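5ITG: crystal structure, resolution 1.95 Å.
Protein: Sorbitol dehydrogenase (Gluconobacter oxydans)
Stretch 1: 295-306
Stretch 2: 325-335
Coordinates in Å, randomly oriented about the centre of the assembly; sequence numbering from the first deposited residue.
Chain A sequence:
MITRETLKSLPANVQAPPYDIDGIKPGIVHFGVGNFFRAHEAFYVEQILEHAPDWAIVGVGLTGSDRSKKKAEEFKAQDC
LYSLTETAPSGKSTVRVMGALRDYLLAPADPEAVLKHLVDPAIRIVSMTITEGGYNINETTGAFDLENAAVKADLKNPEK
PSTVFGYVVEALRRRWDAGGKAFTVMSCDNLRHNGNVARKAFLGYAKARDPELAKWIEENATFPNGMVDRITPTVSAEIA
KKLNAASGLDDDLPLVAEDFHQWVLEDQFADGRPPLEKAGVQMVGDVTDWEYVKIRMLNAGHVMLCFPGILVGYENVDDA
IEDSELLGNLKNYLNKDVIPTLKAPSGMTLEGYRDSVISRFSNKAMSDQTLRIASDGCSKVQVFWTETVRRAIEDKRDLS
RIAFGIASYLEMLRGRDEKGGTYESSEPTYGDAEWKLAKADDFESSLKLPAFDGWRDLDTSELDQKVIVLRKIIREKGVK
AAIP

Stretch 1 295-306: IRMLNAGHVMLC
Stretch 2 325-335: ELLGNLKNYLN

Residues 295-306 and 325-335 of sorbitol dehydrogenase are two helical segments of one chain, each part of a helix that extends beyond the stretch at both ends. Their axes approach to 9.5 Å and run roughly antiparallel, with 146° between N-to-C directions and a signed crossing angle of 146°. The register is set by Met297 CA to Leu334 CA at 6.6 Å and Leu305 CA to Leu330 CA at 6.3 Å. The second helix is regular, its i to i+4 bonds running from Asn329 N to Glu325 O (3.0 Å) through Asn335 N to Lys331 O (2.8 Å). The first stretch begins within its helix, in a wider pi-type turn at 295-299, where Ala300 N bonds to Ile295 O at 3.0 Å; phi/psi is -84/-12 at Arg296 and -114/-54 at Met297. Alpha-type bonding follows, from Gly301 N to Met297 O at 2.9 Å, with a weak bond from Val303 N to Asn299 O at 3.3 Å.

No direct hydrogen bond crosses the contact, which buries 501 Å² and is mainly apolar. Tyr333 (chi1 171°, t; chi2 64°) points toward the first helix. Selenomethionine Met304 (t, p, p) places its CE over one face of the Tyr333 ring, 3.6 Å from the centroid and 15° off the normal, a CH-pi contact; Met304 CE lies 3.5 Å from Tyr333 CD1. Met304 SE is 5.0 Å from the Tyr333 ring centroid, 17° off the normal. Ala300 CB sits at the ring edge, near the ring plane, 4.0 Å from Tyr333 OH and 4.2 Å from Tyr333 CE2.

Leu330 (t, p) starts sideways, but its end reaches inward, bringing CD1 to 3.6 Å from Gly301 O and 4.5 Å from Met304 CB. Gly301 lets this methyl lie close to the backbone: an ideal CB there would be a tight 3.4 Å from Leu330 CD1 and would also clash with Met297 O in its own helix. Leu334 (m, t) packs its CD2 3.8 Å from Met297 O and 4.2 Å from Met297 CB; selenomethionine Met297 is m, t, p. Farther along, Leu305 (t, p) turns its sideways-starting chain inward, so that CD1 meets Leu326 CB at 4.1 Å; Leu326 is m, t.

Two waters link the helices. One donates to Arg296 O at 2.9 Å and hydrogen-bonds to Tyr333 OH at 2.7 Å. The other donates to both Met304 O, at 3.2 Å, and Leu326 O, at 2.8 Å, joining two backbone acceptors that could not bond to each other.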

# COMPACT_ATOMS: atom_id res chain seq x y z
N ILE A 295 7.22 -8.37 0.25
CA ILE A 295 6.89 -9.10 -0.97
C ILE A 295 7.00 -10.62 -0.82
O ILE A 295 6.07 -11.37 -1.16
CB ILE A 295 7.83 -8.66 -2.13
CG1 ILE A 295 7.48 -7.24 -2.57
CG2 ILE A 295 7.71 -9.63 -3.31
CD1 ILE A 295 8.49 -6.65 -3.53
N ARG A 296 8.12 -11.08 -0.27
CA ARG A 296 8.36 -12.51 -0.16
C ARG A 296 7.77 -13.26 1.03
O ARG A 296 7.76 -14.50 1.03
CB ARG A 296 9.87 -12.78 -0.25
CG ARG A 296 10.48 -12.30 -1.58
CD ARG A 296 11.97 -12.61 -1.65
NE ARG A 296 12.20 -14.03 -1.46
CZ ARG A 296 13.33 -14.56 -1.00
NH1 ARG A 296 14.37 -13.78 -0.69
NH2 ARG A 296 13.43 -15.87 -0.84
N MSE A 297 7.28 -12.53 2.02
CA MSE A 297 6.64 -13.16 3.18
C MSE A 297 5.15 -12.81 3.27
O MSE A 297 4.32 -13.72 3.32
CB MSE A 297 7.36 -12.76 4.47
CG MSE A 297 8.73 -13.40 4.62
SE MSE A 297 9.49 -13.08 6.36
CE MSE A 297 8.34 -14.28 7.37
N LEU A 298 4.79 -11.53 3.25
CA LEU A 298 3.38 -11.15 3.35
C LEU A 298 2.61 -11.45 2.06
O LEU A 298 1.62 -12.19 2.08
CB LEU A 298 3.22 -9.66 3.70
CG LEU A 298 1.76 -9.18 3.81
CD1 LEU A 298 1.15 -9.72 5.08
CD2 LEU A 298 1.70 -7.66 3.82
N ASN A 299 3.06 -10.88 0.95
CA ASN A 299 2.39 -11.09 -0.34
C ASN A 299 2.48 -12.55 -0.80
O ASN A 299 1.48 -13.14 -1.23
CB ASN A 299 3.00 -10.16 -1.40
CG ASN A 299 2.91 -8.69 -1.01
OD1 ASN A 299 1.98 -8.26 -0.32
ND2 ASN A 299 3.88 -7.90 -1.47
N ALA A 300 3.68 -13.12 -0.71
CA ALA A 300 3.89 -14.51 -1.08
C ALA A 300 3.05 -15.42 -0.20
O ALA A 300 2.48 -16.42 -0.67
CB ALA A 300 5.38 -14.88 -0.92
N GLY A 301 2.98 -15.09 1.09
CA GLY A 301 2.21 -15.90 2.02
C GLY A 301 0.72 -15.81 1.74
O GLY A 301 -0.02 -16.78 1.91
N HIS A 302 0.28 -14.63 1.32
CA HIS A 302 -1.13 -14.41 1.01
C HIS A 302 -1.59 -15.39 -0.08
O HIS A 302 -2.63 -16.02 0.07
CB HIS A 302 -1.36 -12.96 0.58
CG HIS A 302 -2.51 -12.30 1.26
ND1 HIS A 302 -2.66 -10.93 1.32
CD2 HIS A 302 -3.57 -12.82 1.93
CE1 HIS A 302 -3.75 -10.64 2.00
NE2 HIS A 302 -4.32 -11.77 2.39
N VAL A 303 -0.82 -15.53 -1.15
CA VAL A 303 -1.24 -16.45 -2.20
C VAL A 303 -0.97 -17.91 -1.87
O VAL A 303 -1.70 -18.78 -2.34
CB VAL A 303 -0.61 -16.11 -3.57
CG1 VAL A 303 -1.22 -14.83 -4.11
CG2 VAL A 303 0.90 -15.98 -3.46
N MSE A 304 0.05 -18.18 -1.06
CA MSE A 304 0.32 -19.57 -0.67
C MSE A 304 -0.85 -20.08 0.16
O MSE A 304 -1.13 -21.28 0.22
CB MSE A 304 1.62 -19.68 0.13
CG MSE A 304 1.91 -21.07 0.67
SE MSE A 304 2.04 -22.46 -0.69
CE MSE A 304 3.86 -22.12 -1.30
N LEU A 305 -1.54 -19.14 0.80
CA LEU A 305 -2.71 -19.48 1.61
C LEU A 305 -3.96 -19.57 0.73
O LEU A 305 -4.72 -20.55 0.79
CB LEU A 305 -2.94 -18.41 2.68
CG LEU A 305 -4.20 -18.59 3.53
CD1 LEU A 305 -4.01 -19.77 4.49
CD2 LEU A 305 -4.48 -17.33 4.32
N CYS A 306 -4.18 -18.55 -0.09
CA CYS A 306 -5.39 -18.49 -0.90
C CYS A 306 -5.53 -19.41 -2.09
O CYS A 306 -6.65 -19.79 -2.42
CB CYS A 306 -5.66 -17.04 -1.31
SG CYS A 306 -6.08 -15.97 0.11
N GLU A 325 -4.57 -27.30 8.44
CA GLU A 325 -3.61 -27.76 7.44
C GLU A 325 -3.05 -26.62 6.57
O GLU A 325 -1.85 -26.59 6.30
CB GLU A 325 -4.24 -28.84 6.55
CG GLU A 325 -4.47 -30.20 7.24
CD GLU A 325 -5.51 -30.15 8.35
OE1 GLU A 325 -6.58 -29.55 8.14
OE2 GLU A 325 -5.26 -30.73 9.44
N LEU A 326 -3.91 -25.70 6.14
CA LEU A 326 -3.45 -24.59 5.31
C LEU A 326 -2.54 -23.66 6.12
O LEU A 326 -1.59 -23.09 5.59
CB LEU A 326 -4.64 -23.80 4.76
CG LEU A 326 -5.63 -24.57 3.89
CD1 LEU A 326 -6.69 -23.61 3.36
CD2 LEU A 326 -4.89 -25.23 2.74
N LEU A 327 -2.85 -23.51 7.40
CA LEU A 327 -2.05 -22.68 8.30
C LEU A 327 -0.68 -23.31 8.51
O LEU A 327 0.35 -22.63 8.46
CB LEU A 327 -2.75 -22.52 9.66
CG LEU A 327 -1.89 -21.88 10.76
CD1 LEU A 327 -1.57 -20.44 10.38
CD2 LEU A 327 -2.63 -21.93 12.09
N GLY A 328 -0.67 -24.61 8.78
CA GLY A 328 0.59 -25.30 8.99
C GLY A 328 1.48 -25.23 7.76
O GLY A 328 2.70 -25.05 7.87
N ASN A 329 0.87 -25.37 6.59
CA ASN A 329 1.61 -25.34 5.32
C ASN A 329 2.21 -23.95 5.11
O ASN A 329 3.34 -23.83 4.64
CB ASN A 329 0.67 -25.69 4.16
CG ASN A 329 1.40 -26.20 2.93
OD1 ASN A 329 0.77 -26.56 1.93
ND2 ASN A 329 2.72 -26.25 2.99
N LEU A 330 1.44 -22.91 5.44
CA LEU A 330 1.91 -21.53 5.30
C LEU A 330 3.13 -21.31 6.20
O LEU A 330 4.13 -20.73 5.77
CB LEU A 330 0.81 -20.54 5.68
CG LEU A 330 1.21 -19.06 5.79
CD1 LEU A 330 1.79 -18.59 4.46
CD2 LEU A 330 -0.02 -18.20 6.17
N LYS A 331 3.03 -21.76 7.45
CA LYS A 331 4.14 -21.60 8.39
C LYS A 331 5.38 -22.36 7.94
O LYS A 331 6.51 -21.87 8.07
CB LYS A 331 3.75 -22.09 9.79
CG LYS A 331 2.72 -21.24 10.52
CD LYS A 331 2.37 -21.92 11.83
CE LYS A 331 1.32 -21.15 12.60
NZ LYS A 331 0.99 -21.85 13.87
N ASN A 332 5.17 -23.55 7.40
CA ASN A 332 6.29 -24.37 6.93
C ASN A 332 6.98 -23.72 5.73
O ASN A 332 8.20 -23.79 5.60
CB ASN A 332 5.82 -25.79 6.58
CG ASN A 332 5.33 -26.56 7.80
OD1 ASN A 332 5.68 -26.23 8.94
ND2 ASN A 332 4.55 -27.61 7.56
N TYR A 333 6.19 -23.14 4.83
CA TYR A 333 6.73 -22.45 3.66
C TYR A 333 7.58 -21.25 4.14
O TYR A 333 8.72 -21.09 3.73
CB TYR A 333 5.58 -21.95 2.77
CG TYR A 333 5.97 -21.02 1.63
CD1 TYR A 333 6.79 -21.46 0.59
CD2 TYR A 333 5.49 -19.71 1.58
CE1 TYR A 333 7.12 -20.61 -0.49
CE2 TYR A 333 5.81 -18.85 0.50
CZ TYR A 333 6.63 -19.32 -0.52
OH TYR A 333 6.94 -18.48 -1.58
N LEU A 334 7.00 -20.42 5.00
CA LEU A 334 7.73 -19.27 5.51
C LEU A 334 8.98 -19.67 6.30
O LEU A 334 10.05 -19.10 6.09
CB LEU A 334 6.82 -18.41 6.38
CG LEU A 334 5.68 -17.75 5.61
CD1 LEU A 334 4.79 -17.00 6.59
CD2 LEU A 334 6.23 -16.78 4.56
N ASN A 335 8.86 -20.66 7.18
CA ASN A 335 10.01 -21.11 7.99
C ASN A 335 11.11 -21.84 7.24
O ASN A 335 12.30 -21.58 7.44
CB ASN A 335 9.56 -22.02 9.12
CG ASN A 335 8.80 -21.29 10.20
OD1 ASN A 335 9.09 -20.13 10.50
ND2 ASN A 335 7.84 -21.97 10.81
O HOH W 1 8.44 -16.22 -1.23
O HOH W 2 -0.98 -23.00 2.86